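Local coordinates for protein succinate dehydrogenase subunit A (Mycolicibacterium smegmatis MC2 51, PDB 6LUM) that binds flavin-adenine dinucleotide and, as the flavoprotein subunit of succinate dehydrogenase, probably oxidises succinate to fumarate and passes the electrons to subunit B, at residues D[52-57]-D[89-94]; D[113-118]-D[130-135]; D[552-557]-D[565-570]. All coordinates share one frame; numbering follows the deposited sequence.

Contact 1 of 3, residues D[52-57]-D[89-94]; sequences CAALAN and EAIDAV
Ala-53 and Val-94 meet methyl to methyl, with Ala-53 CB 3.7 Å from Val-94 CG2. This is the first of several apolar contacts that lay the loop 52-57 against the helix 89-94. The same alanine methyl also faces Ala-90, one helical turn back, its CB lying 4.5 Å from Ala-90 CB, and so it rests on a ridge formed by two residues four apart. Val-94 divides its branches between two partners. Its CG1, held anti to the backbone N (chi1 167°), turns instead to Leu-55, where CD1 is 4.0 Å from Val-94 CG1. Leu-55 forks in the same way: its other methyl, CD2, packs at 3.8 Å against CG2 of Ile-91, and the two side chains run alongside each other in opposed senses.

The backbone bends between these two points of packing. Ala-54 is the centre of an inverse gamma turn, closed by a weak bond of 3.1 Å from Leu-55 N to Ala-53 O, and the turn lets the alanine and the leucine on either side of it both reach the helix. Ile-91 packs against the turn itself: its CG1 and CD1 lie beside Ala-54 O, and CD1 is 4.5 Å from Ala-54 CB.

Within the FAD-binding domain, the contact joins the loop that follows strand 51-52 to the middle of helix 80-100. Leu-55 and Val-94 both also touch Cys-133 of strand 132-133, while Ala-90 packs on Leu-402 of helix 399-421. The side chain of Val-94 is about 11 Å from the bound FAD.

Contact 2 of 3, residues D[113-118]-D[130-135]; sequences DQRRFG and RRACYA
Asp-113 accepts a hydrogen bond from Tyr-134, whose OH lies 2.9 Å from Asp-113 OD2 and approaches from above the carboxylate plane, 53° out of it. At Gln-114 the backbone runs past the ring, its carbonyl carbon lying at the edge of Tyr-134, near the ring plane.

Arg-115 and Ala-132 make the hydrogen-bonded pair of this short antiparallel ladder: Arg-115 N is 2.9 Å from Ala-132 O, and Ala-132 N is 3.0 Å from Arg-115 O. Strand 132-133 is the middle of a three-stranded sheet in the FAD-binding domain, between 51-52 and 114-115. Arg-131 and Ala-132 stand together opposite Arg-115 in a classic beta bulge; Arg-131, whose CB points away from 113-118, forms a salt bridge through NE with Asp-61. The Arg-115 chain runs extended from CG to NE across one face of Tyr-134. Its CD sits over that face as a CH-pi contact, 3.9 Å from the ring centroid, and the guanidinium follows as an off-centre cation-pi partner, with CZ 4.4 Å from the same centroid and the two planes 34° apart.

Bent at chi3, Arg-116 sets NE over one face of the Arg-130 guanidinium, toward its rim, with the two planes 39° apart. Beyond it, Phe-117 CB packs 4.1 Å from Ala-132 CB, and the phenylalanine side chain comes to about 6 Å from the bound FAD.

Tyr-134 is thus held at its hydroxyl and covered on one face, which should restrict its ring, whereas the like charges of Arg-116 and Arg-130 stand close together, probably unfavourably, and a long, weak ion pair of Arg-130 with Glu-59 may offset this in part.

Contact 3 of 3, residues D[552-557]-D[565-570]; sequences TMAYKQ and IRLDYK
Tyr-555 and Arg-566 lie flat on one another: the guanidinium spreads over one face of the ring with the planes only 10° apart and the centres 4.3 Å apart. The overlap is off-centre, NH1 sitting by CG of the ring and NH2 by CD1 and CE1, which makes it a displaced cation-pi stack. Arg-566 reaches the ring with CG anti to its backbone N (chi1 167°) and a bend at chi3. Asp-568 then holds the guanidinium from the same strand, OD1 forming a salt bridge of 2.8 Å with Arg-566 NH2. Its side chain crosses Tyr-555 at about a right angle, with CB at the ring edge. Gln-557 crosses Arg-566 in a similar way, its amide at the guanidinium edge. An alanine here removes the flat surface of Tyr-555 from against the guanidinium, which would probably be freer to turn about its salt bridge with Asp-568.

Tyr-555, Arg-566 and Asp-568 share one face of a beta hairpin, whose strands 552-556 and 565-570 run antiparallel at 149°. In its hydrogen-bonded pairs, Met-553 N to Asp-568 O, Asp-568 N to Met-553 O, Tyr-555 N to Arg-566 O and Arg-566 N to Tyr-555 O are each 2.9 Å.

The other face carries the non-hydrogen-bonded pairs: Thr-552 with Tyr-569, their side chains extending alongside each other, Ala-554 with Leu-567, and Lys-556 with Ile-565. Diagonal contacts link neighbouring pairs, Ala-554 CB lying 3.7 Å from Ile-565 CG2 and Leu-567 CD2 3.6 Å from Thr-552 CG2. Helix 503-527 packs against this face, where Val-523 touches Ile-565. Back on the face of Tyr-555, Met-553 SD lies 3.7 Å from Lys-570 CB, while the far end of that lysine makes a salt bridge with Glu-235.

In the fold
From the N terminus, contact 1 closes first, folding back the chain that carries helix 63-73 and the start of helix 80-100. Contact 2 opens only after that helix ends and closes an 11-residue loop without helix or strand. The two loops follow in series, but the contacts touch in space: Leu-55 of contact 1 packs on Gln-114 of contact 2, and strand 51-52, which leads into contact 1, belongs to the same small sheet as contact 2. Contact 3 comes much later, in the C-terminal family region, as a hairpin closing seven residues. It lies across the chain's centre from contact 2, the two centres about 39 Å apart. No contact nests within or crosses another.

Contact 1 of 3, residues D[52-57]-D[89-94]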
ATOM      1  N   CYS D  52     -35.572   8.689  15.100  1.00 29.45           N
ATOM      2  CA  CYS D  52     -36.582   9.392  14.321  1.00 29.45           C
ATOM      3  C   CYS D  52     -35.970  10.529  13.519  1.00 29.45           C
ATOM      4  O   CYS D  52     -35.121  11.269  14.012  1.00 29.45           O
ATOM      5  CB  CYS D  52     -37.692   9.932  15.222  1.00 29.45           C
ATOM      6  SG  CYS D  52     -37.289  11.430  16.124  1.00 29.45           S
ATOM      7  N   ALA D  53     -36.405  10.649  12.270  1.00 34.41           N
ATOM      8  CA  ALA D  53     -35.993  11.731  11.392  1.00 34.41           C
ATOM      9  C   ALA D  53     -37.044  11.877  10.309  1.00 34.41           C
ATOM     10  O   ALA D  53     -37.712  10.908   9.945  1.00 34.41           O
ATOM     11  CB  ALA D  53     -34.620  11.475  10.773  1.00 34.41           C
ATOM     12  N   ALA D  54     -37.193  13.100   9.806  1.00 34.33           N
ATOM     13  CA  ALA D  54     -38.184  13.393   8.773  1.00 34.33           C
ATOM     14  C   ALA D  54     -37.533  13.196   7.409  1.00 34.33           C
ATOM     15  O   ALA D  54     -37.113  14.138   6.736  1.00 34.33           O
ATOM     16  CB  ALA D  54     -38.735  14.800   8.943  1.00 34.33           C
ATOM     17  N   LEU D  55     -37.440  11.932   7.004  1.00 37.31           N
ATOM     18  CA  LEU D  55     -36.903  11.582   5.696  1.00 37.31           C
ATOM     19  C   LEU D  55     -37.981  11.495   4.631  1.00 37.31           C
ATOM     20  O   LEU D  55     -37.711  11.798   3.464  1.00 37.31           O
ATOM     21  CB  LEU D  55     -36.166  10.244   5.757  1.00 37.31           C
ATOM     22  CG  LEU D  55     -34.884  10.095   6.573  1.00 37.31           C
ATOM     23  CD1 LEU D  55     -34.436   8.654   6.544  1.00 37.31           C
ATOM     24  CD2 LEU D  55     -33.793  10.996   6.036  1.00 37.31           C
ATOM     25  N   ALA D  56     -39.189  11.076   5.007  1.00 39.08           N
ATOM     26  CA  ALA D  56     -40.314  10.938   4.087  1.00 39.08           C
ATOM     27  C   ALA D  56     -39.964   9.989   2.935  1.00 39.08           C
ATOM     28  O   ALA D  56     -39.848  10.378   1.773  1.00 39.08           O
ATOM     29  CB  ALA D  56     -40.763  12.306   3.564  1.00 39.08           C
ATOM     30  N   ASN D  57     -39.767   8.726   3.307  1.00 41.72           N
ATOM     31  CA  ASN D  57     -39.561   7.652   2.345  1.00 41.72           C
ATOM     32  C   ASN D  57     -40.811   6.819   2.119  1.00 41.72           C
ATOM     33  O   ASN D  57     -41.111   6.467   0.977  1.00 41.72           O
ATOM     34  CB  ASN D  57     -38.421   6.738   2.795  1.00 41.72           C
ATOM     35  CG  ASN D  57     -37.066   7.319   2.492  1.00 41.72           C
ATOM     36  OD1 ASN D  57     -36.038   6.716   2.787  1.00 41.72           O
ATOM     37  ND2 ASN D  57     -37.054   8.505   1.903  1.00 41.72           N
ATOM     38  N   GLU D  89     -30.886  19.101  11.248  1.00 33.17           N
ATOM     39  CA  GLU D  89     -29.670  18.321  11.097  1.00 33.17           C
ATOM     40  C   GLU D  89     -29.908  16.836  11.303  1.00 33.17           C
ATOM     41  O   GLU D  89     -29.030  16.031  10.989  1.00 33.17           O
ATOM     42  CB  GLU D  89     -28.599  18.806  12.072  1.00 33.17           C
ATOM     43  CG  GLU D  89     -28.216  20.254  11.894  1.00 33.17           C
ATOM     44  CD  GLU D  89     -26.767  20.518  12.244  1.00 33.17           C
ATOM     45  OE1 GLU D  89     -26.027  19.544  12.485  1.00 33.17           O
ATOM     46  OE2 GLU D  89     -26.364  21.698  12.277  1.00 33.17           O
ATOM     47  N   ALA D  90     -31.079  16.462  11.813  1.00 30.31           N
ATOM     48  CA  ALA D  90     -31.388  15.065  12.063  1.00 30.31           C
ATOM     49  C   ALA D  90     -31.496  14.298  10.769  1.00 30.31           C
ATOM     50  O   ALA D  90     -31.083  13.131  10.686  1.00 30.31           O
ATOM     51  CB  ALA D  90     -32.695  14.963  12.831  1.00 30.31           C
ATOM     52  N   ILE D  91     -32.089  14.929   9.761  1.00 32.60           N
ATOM     53  CA  ILE D  91     -32.149  14.261   8.453  1.00 32.60           C
ATOM     54  C   ILE D  91     -30.760  13.783   8.026  1.00 32.60           C
ATOM     55  O   ILE D  91     -30.536  12.594   7.745  1.00 32.60           O
ATOM     56  CB  ILE D  91     -32.776  15.178   7.390  1.00 32.60           C
ATOM     57  CG1 ILE D  91     -34.273  15.357   7.634  1.00 32.60           C
ATOM     58  CG2 ILE D  91     -32.536  14.610   6.019  1.00 32.60           C
ATOM     59  CD1 ILE D  91     -34.624  16.548   8.470  1.00 32.60           C
ATOM     60  N   ASP D  92     -29.794  14.699   8.008  1.00 32.02           N
ATOM     61  CA  ASP D  92     -28.458  14.359   7.538  1.00 32.02           C
ATOM     62  C   ASP D  92     -27.708  13.493   8.543  1.00 32.02           C
ATOM     63  O   ASP D  92     -26.805  12.750   8.158  1.00 32.02           O
ATOM     64  CB  ASP D  92     -27.681  15.638   7.239  1.00 32.02           C
ATOM     65  CG  ASP D  92     -26.521  15.414   6.289  1.00 32.02           C
ATOM     66  OD1 ASP D  92     -25.909  14.330   6.313  1.00 32.02           O
ATOM     67  OD2 ASP D  92     -26.222  16.338   5.503  1.00 32.02           O
ATOM     68  N   ALA D  93     -28.076  13.546   9.824  1.00 26.95           N
ATOM     69  CA  ALA D  93     -27.481  12.632  10.797  1.00 26.95           C
ATOM     70  C   ALA D  93     -27.817  11.185  10.468  1.00 26.95           C
ATOM     71  O   ALA D  93     -26.929  10.322  10.420  1.00 26.95           O
ATOM     72  CB  ALA D  93     -27.956  12.981  12.204  1.00 26.95           C
ATOM     73  N   VAL D  94     -29.101  10.899  10.237  1.00 23.00           N
ATOM     74  CA  VAL D  94     -29.485   9.541   9.855  1.00 23.00           C
ATOM     75  C   VAL D  94     -28.825   9.147   8.543  1.00 23.00           C
ATOM     76  O   VAL D  94     -28.331   8.021   8.391  1.00 23.00           O
ATOM     77  CB  VAL D  94     -31.013   9.409   9.770  1.00 23.00           C
ATOM     78  CG1 VAL D  94     -31.377   8.119   9.086  1.00 23.00           C
ATOM     79  CG2 VAL D  94     -31.611   9.440  11.142  1.00 23.00           C
TER

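Contact 2 of 3, residues D[113-118]-D[130-135]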
ATOM      1  N   ASP D 113     -36.383   1.776   5.415  1.00 36.80           N
ATOM      2  CA  ASP D 113     -37.735   1.565   5.896  1.00 36.80           C
ATOM      3  C   ASP D 113     -37.948   2.338   7.185  1.00 36.80           C
ATOM      4  O   ASP D 113     -37.025   2.519   7.979  1.00 36.80           O
ATOM      5  CB  ASP D 113     -38.001   0.080   6.126  1.00 36.80           C
ATOM      6  CG  ASP D 113     -39.448  -0.208   6.438  1.00 36.80           C
ATOM      7  OD1 ASP D 113     -40.293   0.672   6.192  1.00 36.80           O
ATOM      8  OD2 ASP D 113     -39.744  -1.314   6.932  1.00 36.80           O
ATOM      9  N   GLN D 114     -39.176   2.802   7.385  1.00 36.20           N
ATOM     10  CA  GLN D 114     -39.536   3.577   8.559  1.00 36.20           C
ATOM     11  C   GLN D 114     -40.793   2.998   9.179  1.00 36.20           C
ATOM     12  O   GLN D 114     -41.538   2.257   8.538  1.00 36.20           O
ATOM     13  CB  GLN D 114     -39.753   5.041   8.208  1.00 36.20           C
ATOM     14  CG  GLN D 114     -38.710   5.580   7.282  1.00 36.20           C
ATOM     15  CD  GLN D 114     -38.547   7.060   7.417  1.00 36.20           C
ATOM     16  OE1 GLN D 114     -39.363   7.726   8.044  1.00 36.20           O
ATOM     17  NE2 GLN D 114     -37.486   7.590   6.836  1.00 36.20           N
ATOM     18  N   ARG D 115     -41.025   3.336  10.443  1.00 39.37           N
ATOM     19  CA  ARG D 115     -42.194   2.834  11.144  1.00 39.37           C
ATOM     20  C   ARG D 115     -42.716   3.895  12.097  1.00 39.37           C
ATOM     21  O   ARG D 115     -42.024   4.860  12.430  1.00 39.37           O
ATOM     22  CB  ARG D 115     -41.883   1.549  11.909  1.00 39.37           C
ATOM     23  CG  ARG D 115     -41.055   1.766  13.147  1.00 39.37           C
ATOM     24  CD  ARG D 115     -40.496   0.457  13.670  1.00 39.37           C
ATOM     25  NE  ARG D 115     -39.868   0.626  14.976  1.00 39.37           N
ATOM     26  CZ  ARG D 115     -39.028  -0.246  15.518  1.00 39.37           C
ATOM     27  NH1 ARG D 115     -38.708  -1.356  14.868  1.00 39.37           N
ATOM     28  NH2 ARG D 115     -38.507  -0.008  16.710  1.00 39.37           N
ATOM     29  N   ARG D 116     -43.959   3.698  12.528  1.00 44.04           N
ATOM     30  CA  ARG D 116     -44.621   4.643  13.412  1.00 44.04           C
ATOM     31  C   ARG D 116     -44.229   4.381  14.855  1.00 44.04           C
ATOM     32  O   ARG D 116     -43.890   3.259  15.235  1.00 44.04           O
ATOM     33  CB  ARG D 116     -46.138   4.552  13.267  1.00 44.04           C
ATOM     34  CG  ARG D 116     -46.712   3.218  13.677  1.00 44.04           C
ATOM     35  CD  ARG D 116     -48.220   3.219  13.565  1.00 44.04           C
ATOM     36  NE  ARG D 116     -48.677   4.017  12.434  1.00 44.04           N
ATOM     37  CZ  ARG D 116     -49.949   4.125  12.063  1.00 44.04           C
ATOM     38  NH1 ARG D 116     -50.895   3.483  12.735  1.00 44.04           N
ATOM     39  NH2 ARG D 116     -50.275   4.878  11.020  1.00 44.04           N
ATOM     40  N   PHE D 117     -44.285   5.432  15.666  1.00 41.43           N
ATOM     41  CA  PHE D 117     -43.780   5.343  17.023  1.00 41.43           C
ATOM     42  C   PHE D 117     -44.429   6.412  17.886  1.00 41.43           C
ATOM     43  O   PHE D 117     -44.536   7.566  17.473  1.00 41.43           O
ATOM     44  CB  PHE D 117     -42.257   5.503  17.052  1.00 41.43           C
ATOM     45  CG  PHE D 117     -41.656   5.297  18.403  1.00 41.43           C
ATOM     46  CD1 PHE D 117     -41.253   4.041  18.808  1.00 41.43           C
ATOM     47  CD2 PHE D 117     -41.504   6.353  19.274  1.00 41.43           C
ATOM     48  CE1 PHE D 117     -40.709   3.846  20.050  1.00 41.43           C
ATOM     49  CE2 PHE D 117     -40.966   6.164  20.517  1.00 41.43           C
ATOM     50  CZ  PHE D 117     -40.565   4.907  20.907  1.00 41.43           C
ATOM     51  N   GLY D 118     -44.853   6.007  19.081  1.00 39.59           N
ATOM     52  CA  GLY D 118     -45.227   6.903  20.159  1.00 39.59           C
ATOM     53  C   GLY D 118     -46.017   8.140  19.793  1.00 39.59           C
ATOM     54  O   GLY D 118     -46.990   8.070  19.038  1.00 39.59           O
ATOM     55  N   ARG D 130     -45.126   7.884  10.858  1.00 42.99           N
ATOM     56  CA  ARG D 130     -44.121   6.877  10.510  1.00 42.99           C
ATOM     57  C   ARG D 130     -42.757   7.525  10.249  1.00 42.99           C
ATOM     58  O   ARG D 130     -42.248   7.552   9.130  1.00 42.99           O
ATOM     59  CB  ARG D 130     -44.564   6.046   9.302  1.00 42.99           C
ATOM     60  CG  ARG D 130     -45.573   4.981   9.633  1.00 42.99           C
ATOM     61  CD  ARG D 130     -45.766   4.024   8.475  1.00 42.99           C
ATOM     62  NE  ARG D 130     -46.448   2.808   8.902  1.00 42.99           N
ATOM     63  CZ  ARG D 130     -47.759   2.721   9.101  1.00 42.99           C
ATOM     64  NH1 ARG D 130     -48.534   3.780   8.905  1.00 42.99           N
ATOM     65  NH2 ARG D 130     -48.298   1.576   9.494  1.00 42.99           N
ATOM     66  N   ARG D 131     -42.189   8.069  11.323  1.00 38.88           N
ATOM     67  CA  ARG D 131     -40.891   8.725  11.243  1.00 38.88           C
ATOM     68  C   ARG D 131     -39.721   7.792  11.522  1.00 38.88           C
ATOM     69  O   ARG D 131     -38.683   7.899  10.861  1.00 38.88           O
ATOM     70  CB  ARG D 131     -40.827   9.886  12.230  1.00 38.88           C
ATOM     71  CG  ARG D 131     -41.411  11.150  11.708  1.00 38.88           C
ATOM     72  CD  ARG D 131     -40.759  12.347  12.326  1.00 38.88           C
ATOM     73  NE  ARG D 131     -41.365  13.559  11.808  1.00 38.88           N
ATOM     74  CZ  ARG D 131     -42.496  14.072  12.268  1.00 38.88           C
ATOM     75  NH1 ARG D 131     -43.134  13.480  13.265  1.00 38.88           N
ATOM     76  NH2 ARG D 131     -42.986  15.177  11.733  1.00 38.88           N
ATOM     77  N   ALA D 132     -39.867   6.883  12.485  1.00 33.79           N
ATOM     78  CA  ALA D 132     -38.709   6.275  13.133  1.00 33.79           C
ATOM     79  C   ALA D 132     -38.014   5.285  12.213  1.00 33.79           C
ATOM     80  O   ALA D 132     -38.616   4.294  11.794  1.00 33.79           O
ATOM     81  CB  ALA D 132     -39.138   5.585  14.421  1.00 33.79           C
ATOM     82  N   CYS D 133     -36.755   5.563  11.884  1.00 34.51           N
ATOM     83  CA  CYS D 133     -35.901   4.571  11.264  1.00 34.51           C
ATOM     84  C   CYS D 133     -35.520   3.511  12.291  1.00 34.51           C
ATOM     85  O   CYS D 133     -35.680   3.692  13.498  1.00 34.51           O
ATOM     86  CB  CYS D 133     -34.641   5.225  10.712  1.00 34.51           C
ATOM     87  SG  CYS D 133     -34.938   6.485   9.493  1.00 34.51           S
ATOM     88  N   TYR D 134     -34.995   2.397  11.806  1.00 29.78           N
ATOM     89  CA  TYR D 134     -34.591   1.324  12.701  1.00 29.78           C
ATOM     90  C   TYR D 134     -33.711   0.367  11.920  1.00 29.78           C
ATOM     91  O   TYR D 134     -33.609   0.443  10.694  1.00 29.78           O
ATOM     92  CB  TYR D 134     -35.794   0.602  13.311  1.00 29.78           C
ATOM     93  CG  TYR D 134     -36.691  -0.101  12.326  1.00 29.78           C
ATOM     94  CD1 TYR D 134     -37.433   0.608  11.403  1.00 29.78           C
ATOM     95  CD2 TYR D 134     -36.810  -1.477  12.333  1.00 29.78           C
ATOM     96  CE1 TYR D 134     -38.251  -0.033  10.506  1.00 29.78           C
ATOM     97  CE2 TYR D 134     -37.631  -2.125  11.443  1.00 29.78           C
ATOM     98  CZ  TYR D 134     -38.347  -1.399  10.532  1.00 29.78           C
ATOM     99  OH  TYR D 134     -39.165  -2.048   9.642  1.00 29.78           O
ATOM    100  N   ALA D 135     -33.053  -0.521  12.654  1.00 21.64           N
ATOM    101  CA  ALA D 135     -32.220  -1.562  12.079  1.00 21.64           C
ATOM    102  C   ALA D 135     -32.749  -2.952  12.356  1.00 21.64           C
ATOM    103  O   ALA D 135     -32.673  -3.825  11.494  1.00 21.64           O
ATOM    104  CB  ALA D 135     -30.793  -1.455  12.617  1.00 21.64           C
TER

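Contact 3 of 3, residues D[552-557]-D[565-570]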
ATOM      1  N   THR D 552     -33.910  25.684  35.934  1.00 29.31           N
ATOM      2  CA  THR D 552     -33.279  25.835  37.233  1.00 29.31           C
ATOM      3  C   THR D 552     -31.802  25.519  37.102  1.00 29.31           C
ATOM      4  O   THR D 552     -31.430  24.545  36.449  1.00 29.31           O
ATOM      5  CB  THR D 552     -33.917  24.897  38.255  1.00 29.31           C
ATOM      6  OG1 THR D 552     -35.305  25.211  38.399  1.00 29.31           O
ATOM      7  CG2 THR D 552     -33.237  25.035  39.592  1.00 29.31           C
ATOM      8  N   MET D 553     -30.957  26.339  37.713  1.00 30.88           N
ATOM      9  CA  MET D 553     -29.521  26.113  37.697  1.00 30.88           C
ATOM     10  C   MET D 553     -29.019  26.068  39.128  1.00 30.88           C
ATOM     11  O   MET D 553     -29.413  26.893  39.952  1.00 30.88           O
ATOM     12  CB  MET D 553     -28.807  27.197  36.896  1.00 30.88           C
ATOM     13  CG  MET D 553     -29.290  27.270  35.470  1.00 30.88           C
ATOM     14  SD  MET D 553     -28.227  28.231  34.401  1.00 30.88           S
ATOM     15  CE  MET D 553     -26.820  27.154  34.301  1.00 30.88           C
ATOM     16  N   ALA D 554     -28.172  25.095  39.428  1.00 24.14           N
ATOM     17  CA  ALA D 554     -27.702  24.860  40.781  1.00 24.14           C
ATOM     18  C   ALA D 554     -26.191  24.986  40.820  1.00 24.14           C
ATOM     19  O   ALA D 554     -25.497  24.432  39.959  1.00 24.14           O
ATOM     20  CB  ALA D 554     -28.133  23.483  41.273  1.00 24.14           C
ATOM     21  N   TYR D 555     -25.692  25.719  41.815  1.00 26.73           N
ATOM     22  CA  TYR D 555     -24.270  25.903  42.057  1.00 26.73           C
ATOM     23  C   TYR D 555     -23.922  25.368  43.436  1.00 26.73           C
ATOM     24  O   TYR D 555     -24.662  25.584  44.399  1.00 26.73           O
ATOM     25  CB  TYR D 555     -23.864  27.375  41.990  1.00 26.73           C
ATOM     26  CG  TYR D 555     -24.234  28.101  40.727  1.00 26.73           C
ATOM     27  CD1 TYR D 555     -25.498  28.629  40.556  1.00 26.73           C
ATOM     28  CD2 TYR D 555     -23.308  28.287  39.719  1.00 26.73           C
ATOM     29  CE1 TYR D 555     -25.835  29.298  39.417  1.00 26.73           C
ATOM     30  CE2 TYR D 555     -23.637  28.958  38.575  1.00 26.73           C
ATOM     31  CZ  TYR D 555     -24.904  29.460  38.427  1.00 26.73           C
ATOM     32  OH  TYR D 555     -25.242  30.135  37.282  1.00 26.73           O
ATOM     33  N   LYS D 556     -22.789  24.687  43.529  1.00 30.39           N
ATOM     34  CA  LYS D 556     -22.297  24.170  44.795  1.00 30.39           C
ATOM     35  C   LYS D 556     -21.421  25.217  45.463  1.00 30.39           C
ATOM     36  O   LYS D 556     -20.628  25.889  44.802  1.00 30.39           O
ATOM     37  CB  LYS D 556     -21.503  22.887  44.574  1.00 30.39           C
ATOM     38  CG  LYS D 556     -21.169  22.126  45.831  1.00 30.39           C
ATOM     39  CD  LYS D 556     -20.118  21.082  45.540  1.00 30.39           C
ATOM     40  CE  LYS D 556     -19.901  20.179  46.725  1.00 30.39           C
ATOM     41  NZ  LYS D 556     -21.104  19.361  46.999  1.00 30.39           N
ATOM     42  N   GLN D 557     -21.562  25.354  46.779  1.00 35.61           N
ATOM     43  CA  GLN D 557     -20.862  26.424  47.481  1.00 35.61           C
ATOM     44  C   GLN D 557     -19.521  25.965  48.043  1.00 35.61           C
ATOM     45  O   GLN D 557     -18.471  26.495  47.669  1.00 35.61           O
ATOM     46  CB  GLN D 557     -21.751  26.983  48.593  1.00 35.61           C
ATOM     47  CG  GLN D 557     -23.109  27.453  48.109  1.00 35.61           C
ATOM     48  CD  GLN D 557     -23.049  28.734  47.305  1.00 35.61           C
ATOM     49  OE1 GLN D 557     -22.476  28.778  46.218  1.00 35.61           O
ATOM     50  NE2 GLN D 557     -23.652  29.785  47.834  1.00 35.61           N
ATOM     51  N   ILE D 565     -26.532  24.411  48.249  1.00 28.21           N
ATOM     52  CA  ILE D 565     -26.872  24.428  46.834  1.00 28.21           C
ATOM     53  C   ILE D 565     -27.608  25.732  46.570  1.00 28.21           C
ATOM     54  O   ILE D 565     -28.740  25.911  47.034  1.00 28.21           O
ATOM     55  CB  ILE D 565     -27.733  23.225  46.437  1.00 28.21           C
ATOM     56  CG1 ILE D 565     -27.099  21.924  46.915  1.00 28.21           C
ATOM     57  CG2 ILE D 565     -27.920  23.177  44.946  1.00 28.21           C
ATOM     58  CD1 ILE D 565     -25.886  21.532  46.149  1.00 28.21           C
ATOM     59  N   ARG D 566     -26.975  26.643  45.836  1.00 32.56           N
ATOM     60  CA  ARG D 566     -27.602  27.912  45.491  1.00 32.56           C
ATOM     61  C   ARG D 566     -28.280  27.794  44.136  1.00 32.56           C
ATOM     62  O   ARG D 566     -27.682  27.298  43.180  1.00 32.56           O
ATOM     63  CB  ARG D 566     -26.578  29.041  45.463  1.00 32.56           C
ATOM     64  CG  ARG D 566     -27.102  30.305  44.816  1.00 32.56           C
ATOM     65  CD  ARG D 566     -26.112  31.434  44.937  1.00 32.56           C
ATOM     66  NE  ARG D 566     -24.828  31.081  44.353  1.00 32.56           N
ATOM     67  CZ  ARG D 566     -24.503  31.314  43.091  1.00 32.56           C
ATOM     68  NH1 ARG D 566     -23.310  30.962  42.635  1.00 32.56           N
ATOM     69  NH2 ARG D 566     -25.372  31.903  42.286  1.00 32.56           N
ATOM     70  N   LEU D 567     -29.521  28.262  44.052  1.00 27.22           N
ATOM     71  CA  LEU D 567     -30.352  28.074  42.872  1.00 27.22           C
ATOM     72  C   LEU D 567     -30.580  29.408  42.177  1.00 27.22           C
ATOM     73  O   LEU D 567     -31.087  30.352  42.788  1.00 27.22           O
ATOM     74  CB  LEU D 567     -31.686  27.435  43.249  1.00 27.22           C
ATOM     75  CG  LEU D 567     -31.623  26.023  43.822  1.00 27.22           C
ATOM     76  CD1 LEU D 567     -32.895  25.726  44.556  1.00 27.22           C
ATOM     77  CD2 LEU D 567     -31.413  25.019  42.724  1.00 27.22           C
ATOM     78  N   ASP D 568     -30.209  29.474  40.908  1.00 33.11           N
ATOM     79  CA  ASP D 568     -30.501  30.590  40.026  1.00 33.11           C
ATOM     80  C   ASP D 568     -31.430  30.112  38.920  1.00 33.11           C
ATOM     81  O   ASP D 568     -31.738  28.924  38.806  1.00 33.11           O
ATOM     82  CB  ASP D 568     -29.213  31.173  39.445  1.00 33.11           C
ATOM     83  CG  ASP D 568     -28.344  31.832  40.497  1.00 33.11           C
ATOM     84  OD1 ASP D 568     -27.174  32.138  40.195  1.00 33.11           O
ATOM     85  OD2 ASP D 568     -28.827  32.047  41.628  1.00 33.11           O
ATOM     86  N   TYR D 569     -31.867  31.044  38.083  1.00 35.17           N
ATOM     87  CA  TYR D 569     -32.814  30.734  37.026  1.00 35.17           C
ATOM     88  C   TYR D 569     -32.267  31.180  35.682  1.00 35.17           C
ATOM     89  O   TYR D 569     -31.537  32.165  35.586  1.00 35.17           O
ATOM     90  CB  TYR D 569     -34.159  31.391  37.285  1.00 35.17           C
ATOM     91  CG  TYR D 569     -35.048  30.568  38.171  1.00 35.17           C
ATOM     92  CD1 TYR D 569     -35.119  30.809  39.532  1.00 35.17           C
ATOM     93  CD2 TYR D 569     -35.809  29.540  37.649  1.00 35.17           C
ATOM     94  CE1 TYR D 569     -35.932  30.052  40.345  1.00 35.17           C
ATOM     95  CE2 TYR D 569     -36.625  28.777  38.452  1.00 35.17           C
ATOM     96  CZ  TYR D 569     -36.682  29.036  39.795  1.00 35.17           C
ATOM     97  OH  TYR D 569     -37.498  28.271  40.586  1.00 35.17           O
ATOM     98  N   LYS D 570     -32.638  30.443  34.642  1.00 30.88           N
ATOM     99  CA  LYS D 570     -32.193  30.716  33.289  1.00 30.88           C
ATOM    100  C   LYS D 570     -33.414  30.808  32.382  1.00 30.88           C
ATOM    101  O   LYS D 570     -34.281  29.922  32.423  1.00 30.88           O
ATOM    102  CB  LYS D 570     -31.247  29.617  32.816  1.00 30.88           C
ATOM    103  CG  LYS D 570     -30.892  29.660  31.357  1.00 30.88           C
ATOM    104  CD  LYS D 570     -29.914  28.552  31.046  1.00 30.88           C
ATOM    105  CE  LYS D 570     -29.398  28.634  29.635  1.00 30.88           C
ATOM    106  NZ  LYS D 570     -28.650  27.401  29.281  1.00 30.88           N
TER